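Local coordinates for exopolyphosphatase (Aquifex aeolicus, PDB 1T6C), which probably hydrolyses phosphoanhydride bonds of polyphosphate or guanosine pentaphosphate, as a calcium-binding member of the Ppx/GppA family with an actin-like fold, at residues F191-S200 with A276-I287; I216-Y224 with K237-W247. One frame throughout, in Å; residues are numbered along the deposited sequence. Where two conformers were deposited one is given.

Interaction 1: residues F191-S200 with A276-I287; sequences FFEFLEKELS and AGIGIFLKTLEI
In the actin-like fold of this Ppx/GppA protein, helices 185-199 and 274-288 pack against each other, their segments Phe191-Ser200 and Ala276-Ile287 crossing at -52° with axes 10.0 Å apart. Gly279 makes room for two rings: Phe191 brings its edge to the glycine, CE2 lying 3.8 Å from Gly279 CA, and Phe192 sets CE1 3.6 Å from Gly279 O, again edge-on. Two knobs fit into holes. Leu199 enters among Ile280, Lys283, Thr284 and Ile287, with CD1 3.6 Å from Lys283 CG. In return Lys283 sits among Phe192, Leu195, Glu196 and Leu199. Its CG stands anti to the backbone N (chi1 -176°), and bends at chi2 and chi3 carry CE past Phe192 CD1 and turn the ammonium to Glu196, Lys283 NZ lying 3.2 Å from Glu196 OE1. Lys283 NZ also meets Glu286 OE1 at 3.0 Å, joining both carboxylates, each from above its plane. A methionine in its place would probably leave Glu196 and Glu286 facing each other without the charge between them. Leu199 CD1 lies against Thr284 OG1, a hydrogen-bond partner of Tyr152 OH that donates to Ile280 O at 2.7 Å, reaching that carbonyl from the face opposite Thr284 N.

Interaction 2: residues I216-Y224 with K237-W247; sequences ITTLAALEY and KVLTYGQIKKW
Segment Ile216-Tyr224 is the end of a helix that runs nearly at right angles to both halves of Lys237-Trp247, at 88° to strand 238-240 with axes 9.3 Å apart and at 94° to helix 241-247. Glu223 holds the polar side. Its CG is anti to the backbone N (chi1 177°) and the chain bends at chi2, which brings the carboxylate between Gln243 and Trp247. Trp247 NE1 donates in its ring plane to the anti lone pair of Glu223 OE1 at 2.8 Å, while Gln243 NE2 reaches Glu223 OE2 from above the carboxylate plane at 2.9 Å. Gln243 OE1 accepts from Thr240 N, and Gln243 N donates to Thr240 OG1, a capping box at the start of the helix; with NE2 on Glu223 and OE1 on Thr240 N, the amide is held at both ends. Tyr224, just past its own helix, gives its hydroxyl proton to Val238 O, with Tyr224 OH 2.6 Å from that oxygen. Lys237 CD lies over the centre of the tyrosine ring, 4.0 Å from the centroid, and Glu223 CG backs the opposite face; the lysine NZ goes on to bond Lys233 O. Below the polar rim, Leu222 CB makes a CH-pi contact over the six-membered ring of Trp247, and Leu219 CD2 packs 3.4 Å from Trp247 CB. Leu239 reaches from the strand to the helix, its CD1 3.8 Å from Ile216 CD1 and its CD2 against Glu223 CB. Strand 238-240 is an edge strand that pairs with strand 292-296, so the contact fastens helix 214-223 to the sheet margin; Ile216 and Leu219 also touch helix 274-288, and Phe263 meets the Trp247 ring edge-to-face.

Helix 274-288 ties the two contacts together: it is half of interaction 1, and it also packs against interaction 2, where Leu282 CD1 comes within 3.3 Å of Tyr241 CE1 and Phe281 touches Ile216. Along the chain, interaction 2 lies inside the loop that interaction 1 closes. Interaction 1 is the more buried of the two, mostly aliphatic and aromatic, with one ion-pair network running from the buried Lys283 to carboxylates nearer the solvent. Interaction 2 is partly buried and richer in directed hydrogen bonds, its two bridging waters lying beside the carboxylate, amide and phenol groups above a leucine-rich base. One joins two helices; the other joins a helix to a strand-helix corner.

Interaction 1: residues F191-S200 with A276-I287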
loop_
_atom_site.group_PDB
_atom_site.type_symbol
_atom_site.label_atom_id
_atom_site.label_comp_id
_atom_site.label_asym_id
_atom_site.label_seq_id
_atom_site.Cartn_x
_atom_site.Cartn_y
_atom_site.Cartn_z
ATOM N N PHE A 191 3.594 -0.361 22.844
ATOM C CA PHE A 191 3.248 -0.472 21.426
ATOM C C PHE A 191 2.559 -1.821 21.173
ATOM O O PHE A 191 1.481 -1.870 20.569
ATOM C CB PHE A 191 4.531 -0.294 20.616
ATOM C CG PHE A 191 4.496 -0.808 19.217
ATOM C CD1 PHE A 191 3.942 -0.058 18.195
ATOM C CD2 PHE A 191 5.118 -2.017 18.888
ATOM C CE1 PHE A 191 3.956 -0.535 16.908
ATOM C CE2 PHE A 191 5.156 -2.464 17.595
ATOM C CZ PHE A 191 4.572 -1.733 16.612
ATOM N N PHE A 192 3.141 -2.907 21.656
ATOM C CA PHE A 192 2.492 -4.204 21.459
ATOM C C PHE A 192 1.186 -4.386 22.245
ATOM O O PHE A 192 0.270 -5.059 21.762
ATOM C CB PHE A 192 3.478 -5.355 21.736
ATOM C CG PHE A 192 4.468 -5.607 20.607
ATOM C CD1 PHE A 192 4.016 -5.875 19.328
ATOM C CD2 PHE A 192 5.839 -5.595 20.814
ATOM C CE1 PHE A 192 4.917 -6.118 18.266
ATOM C CE2 PHE A 192 6.736 -5.822 19.755
ATOM C CZ PHE A 192 6.262 -6.083 18.493
ATOM N N GLU A 193 1.091 -3.836 23.446
ATOM C CA GLU A 193 -0.161 -3.861 24.179
ATOM C C GLU A 193 -1.260 -3.197 23.349
ATOM O O GLU A 193 -2.406 -3.666 23.317
ATOM C CB GLU A 193 -0.018 -3.155 25.533
ATOM C CG GLU A 193 0.868 -3.838 26.551
ATOM C CD GLU A 193 1.137 -2.991 27.814
ATOM O OE1 GLU A 193 0.800 -1.787 27.856
ATOM O OE2 GLU A 193 1.686 -3.545 28.790
ATOM N N PHE A 194 -0.933 -2.064 22.724
ATOM C CA PHE A 194 -1.901 -1.348 21.912
ATOM C C PHE A 194 -2.298 -2.202 20.716
ATOM O O PHE A 194 -3.479 -2.310 20.383
ATOM C CB PHE A 194 -1.344 0.013 21.460
ATOM C CG PHE A 194 -2.121 0.612 20.334
ATOM C CD1 PHE A 194 -3.360 1.197 20.573
ATOM C CD2 PHE A 194 -1.676 0.519 19.039
ATOM C CE1 PHE A 194 -4.107 1.713 19.538
ATOM C CE2 PHE A 194 -2.430 1.026 17.987
ATOM C CZ PHE A 194 -3.637 1.653 18.240
ATOM N N LEU A 195 -1.324 -2.827 20.064
ATOM C CA LEU A 195 -1.625 -3.600 18.877
ATOM C C LEU A 195 -2.466 -4.823 19.255
ATOM O O LEU A 195 -3.369 -5.177 18.517
ATOM C CB LEU A 195 -0.354 -4.009 18.153
ATOM C CG LEU A 195 0.381 -2.963 17.357
ATOM C CD1 LEU A 195 1.627 -3.559 16.761
ATOM C CD2 LEU A 195 -0.513 -2.365 16.278
ATOM N N GLU A 196 -2.252 -5.397 20.438
ATOM C CA GLU A 196 -3.063 -6.541 20.908
ATOM C C GLU A 196 -4.521 -6.083 21.048
ATOM O O GLU A 196 -5.421 -6.773 20.602
ATOM C CB GLU A 196 -2.510 -7.038 22.253
ATOM C CG GLU A 196 -3.329 -8.155 22.887
ATOM C CD GLU A 196 -2.752 -9.524 22.636
ATOM O OE1 GLU A 196 -1.514 -9.734 22.822
ATOM O OE2 GLU A 196 -3.553 -10.414 22.255
ATOM N N LYS A 197 -4.730 -4.899 21.630
ATOM C CA LYS A 197 -6.075 -4.309 21.838
ATOM C C LYS A 197 -6.795 -4.120 20.504
ATOM O O LYS A 197 -7.978 -4.504 20.351
ATOM C CB LYS A 197 -5.981 -2.965 22.558
ATOM C CG LYS A 197 -7.295 -2.098 22.618
ATOM C CD LYS A 197 -7.080 -0.633 23.147
ATOM C CE LYS A 197 -8.237 0.288 22.679
ATOM N NZ LYS A 197 -9.206 0.755 23.707
ATOM N N GLU A 198 -6.084 -3.594 19.518
ATOM C CA GLU A 198 -6.704 -3.284 18.228
ATOM C C GLU A 198 -6.858 -4.511 17.350
ATOM O O GLU A 198 -7.912 -4.694 16.726
ATOM C CB GLU A 198 -5.960 -2.150 17.513
ATOM C CG GLU A 198 -6.006 -0.827 18.272
ATOM C CD GLU A 198 -7.426 -0.314 18.554
ATOM O OE1 GLU A 198 -7.895 0.578 17.824
ATOM O OE2 GLU A 198 -8.061 -0.772 19.536
ATOM N N LEU A 199 -5.838 -5.368 17.315
ATOM C CA LEU A 199 -5.848 -6.499 16.386
ATOM C C LEU A 199 -6.740 -7.622 16.856
ATOM O O LEU A 199 -7.222 -8.394 16.053
ATOM C CB LEU A 199 -4.439 -7.048 16.166
ATOM C CG LEU A 199 -3.571 -6.138 15.331
ATOM C CD1 LEU A 199 -2.158 -6.717 15.225
ATOM C CD2 LEU A 199 -4.204 -5.914 13.964
ATOM N N SER A 200 -7.007 -7.693 18.147
ATOM C CA SER A 200 -7.834 -8.785 18.650
ATOM C C SER A 200 -9.247 -8.633 18.084
ATOM O O SER A 200 -9.984 -9.616 17.922
ATOM C CB SER A 200 -7.821 -8.799 20.177
ATOM O OG SER A 200 -6.538 -9.202 20.623
ATOM N N ALA A 276 7.922 -0.046 13.620
ATOM C CA ALA A 276 6.482 -0.080 13.866
ATOM C C ALA A 276 5.782 -0.911 12.836
ATOM O O ALA A 276 4.871 -1.686 13.172
ATOM C CB ALA A 276 5.875 1.358 13.900
ATOM N N GLY A 277 6.177 -0.776 11.571
ATOM C CA GLY A 277 5.613 -1.592 10.520
ATOM C C GLY A 277 5.849 -3.060 10.766
ATOM O O GLY A 277 4.953 -3.870 10.607
ATOM N N ILE A 278 7.083 -3.412 11.104
ATOM C CA ILE A 278 7.410 -4.819 11.343
ATOM C C ILE A 278 6.554 -5.337 12.489
ATOM O O ILE A 278 6.038 -6.454 12.422
ATOM C CB ILE A 278 8.893 -4.990 11.653
ATOM C CG1 ILE A 278 9.747 -4.620 10.452
ATOM C CG2 ILE A 278 9.187 -6.442 12.012
ATOM C CD1 ILE A 278 11.216 -4.459 10.815
ATOM N N GLY A 279 6.351 -4.541 13.525
ATOM C CA GLY A 279 5.549 -4.938 14.679
ATOM C C GLY A 279 4.102 -5.250 14.360
ATOM O O GLY A 279 3.523 -6.200 14.929
ATOM N N ILE A 280 3.513 -4.496 13.428
ATOM C CA ILE A 280 2.158 -4.750 13.012
ATOM C C ILE A 280 2.065 -6.158 12.451
ATOM O O ILE A 280 1.146 -6.896 12.778
ATOM C CB ILE A 280 1.663 -3.719 11.942
ATOM C CG1 ILE A 280 1.457 -2.356 12.582
ATOM C CG2 ILE A 280 0.367 -4.254 11.263
ATOM C CD1 ILE A 280 1.160 -1.270 11.556
ATOM N N PHE A 281 2.991 -6.531 11.590
ATOM C CA PHE A 281 2.936 -7.877 10.987
ATOM C C PHE A 281 3.248 -8.949 12.001
ATOM O O PHE A 281 2.630 -10.018 11.956
ATOM C CB PHE A 281 3.886 -7.966 9.807
ATOM C CG PHE A 281 3.373 -7.231 8.600
ATOM C CD1 PHE A 281 3.804 -5.944 8.319
ATOM C CD2 PHE A 281 2.401 -7.796 7.799
ATOM C CE1 PHE A 281 3.278 -5.263 7.244
ATOM C CE2 PHE A 281 1.867 -7.094 6.727
ATOM C CZ PHE A 281 2.314 -5.859 6.450
ATOM N N LEU A 282 4.168 -8.687 12.921
ATOM C CA LEU A 282 4.555 -9.701 13.934
ATOM C C LEU A 282 3.342 -9.974 14.831
ATOM O O LEU A 282 2.936 -11.139 15.036
ATOM C CB LEU A 282 5.759 -9.186 14.735
ATOM C CG LEU A 282 6.310 -10.172 15.760
ATOM C CD1 LEU A 282 6.977 -11.347 15.031
ATOM C CD2 LEU A 282 7.275 -9.402 16.664
ATOM N N LYS A 283 2.744 -8.913 15.378
ATOM C CA LYS A 283 1.562 -9.055 16.218
ATOM C C LYS A 283 0.374 -9.653 15.453
ATOM O O LYS A 283 -0.404 -10.420 16.012
ATOM C CB LYS A 283 1.212 -7.732 16.946
ATOM C CG LYS A 283 0.041 -7.813 17.923
ATOM C CD LYS A 283 0.240 -8.772 19.106
ATOM C CE LYS A 283 1.284 -8.287 20.095
ATOM N NZ LYS A 283 1.241 -9.155 21.356
ATOM N N THR A 284 0.246 -9.348 14.168
ATOM C CA THR A 284 -0.829 -9.912 13.358
ATOM C C THR A 284 -0.707 -11.443 13.334
ATOM O O THR A 284 -1.684 -12.154 13.561
ATOM C CB THR A 284 -0.776 -9.358 11.924
ATOM O OG1 THR A 284 -1.192 -7.976 11.938
ATOM C CG2 THR A 284 -1.752 -10.069 11.022
ATOM N N LEU A 285 0.479 -11.944 13.041
ATOM C CA LEU A 285 0.685 -13.398 13.019
ATOM C C LEU A 285 0.390 -14.035 14.393
ATOM O O LEU A 285 -0.269 -15.085 14.462
ATOM C CB LEU A 285 2.087 -13.760 12.556
ATOM C CG LEU A 285 2.329 -13.538 11.065
ATOM C CD1 LEU A 285 3.730 -13.980 10.709
ATOM C CD2 LEU A 285 1.336 -14.267 10.203
ATOM N N GLU A 286 0.829 -13.389 15.461
ATOM C CA GLU A 286 0.555 -13.906 16.819
ATOM C C GLU A 286 -0.951 -13.973 17.093
ATOM O O GLU A 286 -1.505 -14.993 17.553
ATOM C CB GLU A 286 1.270 -13.041 17.863
ATOM C CG GLU A 286 1.064 -13.528 19.288
ATOM C CD GLU A 286 1.632 -12.634 20.369
ATOM O OE1 GLU A 286 2.265 -11.617 20.079
ATOM O OE2 GLU A 286 1.427 -12.980 21.552
ATOM N N ILE A 287 -1.642 -12.885 16.833
ATOM C CA ILE A 287 -3.061 -12.808 17.143
ATOM C C ILE A 287 -3.883 -13.756 16.300
ATOM O O ILE A 287 -4.818 -14.362 16.800
ATOM C CB ILE A 287 -3.564 -11.363 16.963
ATOM C CG1 ILE A 287 -2.880 -10.436 17.963
ATOM C CG2 ILE A 287 -5.098 -11.294 17.026
ATOM C CD1 ILE A 287 -3.358 -10.553 19.326
HETATM O O HOH W 1 -1.652 -13.127 21.827
#

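Interaction 2: residues I216-Y224 with K237-W247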
loop_
_atom_site.group_PDB
_atom_site.type_symbol
_atom_site.label_atom_id
_atom_site.label_comp_id
_atom_site.label_asym_id
_atom_site.label_seq_id
_atom_site.Cartn_x
_atom_site.Cartn_y
_atom_site.Cartn_z
ATOM N N ILE A 216 6.733 -4.860 4.504
ATOM C CA ILE A 216 6.858 -6.312 4.344
ATOM C C ILE A 216 7.698 -6.721 3.117
ATOM O O ILE A 216 8.426 -7.726 3.150
ATOM C CB ILE A 216 5.468 -6.980 4.404
ATOM C CG1 ILE A 216 5.610 -8.453 4.802
ATOM C CG2 ILE A 216 4.720 -6.765 3.120
ATOM C CD1 ILE A 216 5.970 -8.674 6.261
ATOM N N THR A 217 7.667 -5.936 2.043
ATOM C CA THR A 217 8.499 -6.252 0.895
ATOM C C THR A 217 9.959 -5.943 1.212
ATOM O O THR A 217 10.844 -6.649 0.766
ATOM C CB THR A 217 8.080 -5.517 -0.402
ATOM O OG1 THR A 217 7.947 -4.103 -0.173
ATOM C CG2 THR A 217 6.708 -5.997 -0.875
ATOM N N THR A 218 10.219 -4.881 1.967
ATOM C CA THR A 218 11.587 -4.622 2.430
ATOM C C THR A 218 12.072 -5.740 3.315
ATOM O O THR A 218 13.193 -6.205 3.146
ATOM C CB THR A 218 11.662 -3.298 3.160
ATOM O OG1 THR A 218 11.313 -2.241 2.252
ATOM C CG2 THR A 218 13.079 -3.024 3.617
ATOM N N LEU A 219 11.214 -6.230 4.216
ATOM C CA LEU A 219 11.578 -7.359 5.079
ATOM C C LEU A 219 11.913 -8.606 4.281
ATOM O O LEU A 219 12.921 -9.270 4.539
ATOM C CB LEU A 219 10.452 -7.655 6.073
ATOM C CG LEU A 219 10.485 -7.194 7.505
ATOM C CD1 LEU A 219 9.657 -8.157 8.320
ATOM C CD2 LEU A 219 11.872 -7.074 8.103
ATOM N N ALA A 220 11.107 -8.899 3.257
ATOM C CA ALA A 220 11.367 -10.033 2.397
ATOM C C ALA A 220 12.695 -9.881 1.676
ATOM O O ALA A 220 13.485 -10.832 1.617
ATOM C CB ALA A 220 10.223 -10.231 1.409
ATOM N N ALA A 221 12.994 -8.698 1.147
ATOM C CA ALA A 221 14.281 -8.457 0.499
ATOM C C ALA A 221 15.429 -8.646 1.482
ATOM O O ALA A 221 16.457 -9.197 1.139
ATOM C CB ALA A 221 14.324 -7.048 -0.102
ATOM N N LEU A 222 15.278 -8.165 2.706
ATOM C CA LEU A 222 16.313 -8.363 3.729
ATOM C C LEU A 222 16.505 -9.850 4.063
ATOM O O LEU A 222 17.655 -10.365 4.043
ATOM C CB LEU A 222 15.965 -7.548 4.989
ATOM C CG LEU A 222 16.000 -6.028 4.863
ATOM C CD1 LEU A 222 15.447 -5.382 6.115
ATOM C CD2 LEU A 222 17.419 -5.538 4.614
ATOM N N GLU A 223 15.406 -10.550 4.319
ATOM C CA GLU A 223 15.473 -11.974 4.714
ATOM C C GLU A 223 16.140 -12.843 3.652
ATOM O O GLU A 223 16.972 -13.694 3.971
ATOM C CB GLU A 223 14.090 -12.504 5.048
ATOM C CG GLU A 223 14.068 -13.976 5.404
ATOM C CD GLU A 223 14.878 -14.324 6.629
ATOM O OE1 GLU A 223 15.140 -13.443 7.485
ATOM O OE2 GLU A 223 15.275 -15.493 6.740
ATOM N N TYR A 224 15.823 -12.566 2.392
ATOM C CA TYR A 224 16.243 -13.372 1.275
ATOM C C TYR A 224 17.424 -12.795 0.504
ATOM O O TYR A 224 17.766 -13.315 -0.554
ATOM C CB TYR A 224 15.043 -13.682 0.386
ATOM C CG TYR A 224 14.088 -14.603 1.113
ATOM C CD1 TYR A 224 14.447 -15.927 1.374
ATOM C CD2 TYR A 224 12.878 -14.135 1.649
ATOM C CE1 TYR A 224 13.583 -16.778 2.076
ATOM C CE2 TYR A 224 12.021 -14.989 2.348
ATOM C CZ TYR A 224 12.375 -16.307 2.549
ATOM O OH TYR A 224 11.568 -17.156 3.273
ATOM N N LYS A 237 7.350 -14.833 -1.767
ATOM C CA LYS A 237 8.190 -15.340 -0.690
ATOM C C LYS A 237 7.368 -15.493 0.593
ATOM O O LYS A 237 6.459 -14.706 0.872
ATOM C CB LYS A 237 9.368 -14.396 -0.428
ATOM C CG LYS A 237 10.466 -14.428 -1.461
ATOM C CD LYS A 237 11.109 -15.829 -1.559
ATOM C CE LYS A 237 12.485 -15.789 -2.208
ATOM N NZ LYS A 237 12.330 -15.810 -3.685
ATOM N N VAL A 238 7.700 -16.503 1.379
ATOM C CA VAL A 238 7.128 -16.688 2.715
ATOM C C VAL A 238 7.993 -16.041 3.782
ATOM O O VAL A 238 9.237 -16.103 3.720
ATOM C CB VAL A 238 6.981 -18.174 3.018
ATOM C CG1 VAL A 238 6.538 -18.395 4.447
ATOM C CG2 VAL A 238 6.032 -18.779 2.023
ATOM N N LEU A 239 7.342 -15.430 4.777
ATOM C CA LEU A 239 8.020 -14.996 5.990
ATOM C C LEU A 239 7.323 -15.618 7.185
ATOM O O LEU A 239 6.098 -15.497 7.336
ATOM C CB LEU A 239 7.985 -13.473 6.117
ATOM C CG LEU A 239 8.880 -12.710 5.128
ATOM C CD1 LEU A 239 8.607 -11.202 5.222
ATOM C CD2 LEU A 239 10.315 -12.979 5.347
ATOM N N THR A 240 8.106 -16.266 8.045
ATOM C CA THR A 240 7.538 -16.892 9.225
ATOM C C THR A 240 7.500 -15.909 10.358
ATOM O O THR A 240 8.230 -14.930 10.351
ATOM C CB THR A 240 8.361 -18.130 9.672
ATOM O OG1 THR A 240 9.656 -17.716 10.079
ATOM C CG2 THR A 240 8.613 -19.062 8.539
ATOM N N TYR A 241 6.728 -16.224 11.388
ATOM C CA TYR A 241 6.727 -15.458 12.628
ATOM C C TYR A 241 8.179 -15.331 13.120
ATOM O O TYR A 241 8.629 -14.247 13.483
ATOM C CB TYR A 241 5.838 -16.137 13.685
ATOM C CG TYR A 241 5.856 -15.368 14.980
ATOM C CD1 TYR A 241 4.936 -14.369 15.222
ATOM C CD2 TYR A 241 6.843 -15.613 15.952
ATOM C CE1 TYR A 241 4.980 -13.622 16.433
ATOM C CE2 TYR A 241 6.881 -14.893 17.135
ATOM C CZ TYR A 241 5.955 -13.895 17.365
ATOM O OH TYR A 241 6.036 -13.186 18.538
ATOM N N GLY A 242 8.900 -16.461 13.195
ATOM C CA GLY A 242 10.286 -16.436 13.647
ATOM C C GLY A 242 11.203 -15.499 12.877
ATOM O O GLY A 242 12.038 -14.825 13.471
ATOM N N GLN A 243 11.053 -15.470 11.555
ATOM C CA GLN A 243 11.867 -14.596 10.705
ATOM C C GLN A 243 11.531 -13.119 10.983
ATOM O O GLN A 243 12.437 -12.271 11.126
ATOM C CB GLN A 243 11.639 -14.901 9.238
ATOM C CG GLN A 243 12.381 -16.159 8.736
ATOM C CD GLN A 243 11.917 -16.620 7.335
ATOM O OE1 GLN A 243 10.753 -16.604 7.032
ATOM N NE2 GLN A 243 12.862 -17.001 6.474
ATOM N N ILE A 244 10.237 -12.833 11.108
ATOM C CA ILE A 244 9.791 -11.461 11.346
ATOM C C ILE A 244 10.226 -11.036 12.739
ATOM O O ILE A 244 10.672 -9.920 12.934
ATOM C CB ILE A 244 8.276 -11.331 11.124
ATOM C CG1 ILE A 244 7.922 -11.648 9.663
ATOM C CG2 ILE A 244 7.793 -9.912 11.469
ATOM C CD1 ILE A 244 6.454 -11.658 9.386
ATOM N N LYS A 245 10.114 -11.917 13.728
ATOM C CA LYS A 245 10.553 -11.593 15.096
ATOM C C LYS A 245 12.039 -11.231 15.130
ATOM O O LYS A 245 12.449 -10.247 15.763
ATOM C CB LYS A 245 10.281 -12.756 16.070
ATOM C CG LYS A 245 10.593 -12.390 17.515
ATOM C CD LYS A 245 10.521 -13.545 18.479
ATOM C CE LYS A 245 10.966 -13.123 19.883
ATOM N NZ LYS A 245 12.427 -12.839 19.974
ATOM N N LYS A 246 12.857 -11.996 14.439
ATOM C CA LYS A 246 14.290 -11.728 14.438
ATOM C C LYS A 246 14.613 -10.375 13.805
ATOM O O LYS A 246 15.473 -9.647 14.315
ATOM C CB LYS A 246 15.053 -12.881 13.807
ATOM C CG LYS A 246 15.168 -14.026 14.784
ATOM C CD LYS A 246 15.615 -15.305 14.092
ATOM C CE LYS A 246 16.929 -15.837 14.642
ATOM N NZ LYS A 246 17.382 -16.994 13.808
ATOM N N TRP A 247 13.885 -9.992 12.753
ATOM C CA TRP A 247 14.069 -8.647 12.161
ATOM C C TRP A 247 13.588 -7.528 13.079
ATOM O O TRP A 247 14.203 -6.445 13.141
ATOM C CB TRP A 247 13.409 -8.546 10.773
ATOM C CG TRP A 247 14.227 -9.223 9.742
ATOM C CD1 TRP A 247 13.987 -10.420 9.150
ATOM C CD2 TRP A 247 15.503 -8.794 9.270
ATOM N NE1 TRP A 247 15.028 -10.753 8.314
ATOM C CE2 TRP A 247 15.973 -9.760 8.367
ATOM C CE3 TRP A 247 16.294 -7.654 9.496
ATOM C CZ2 TRP A 247 17.185 -9.650 7.727
ATOM C CZ3 TRP A 247 17.486 -7.550 8.845
ATOM C CH2 TRP A 247 17.921 -8.532 7.973
HETATM O O HOH W 2 15.094 -13.710 10.225
HETATM O O HOH W 3 10.368 -19.161 5.477
#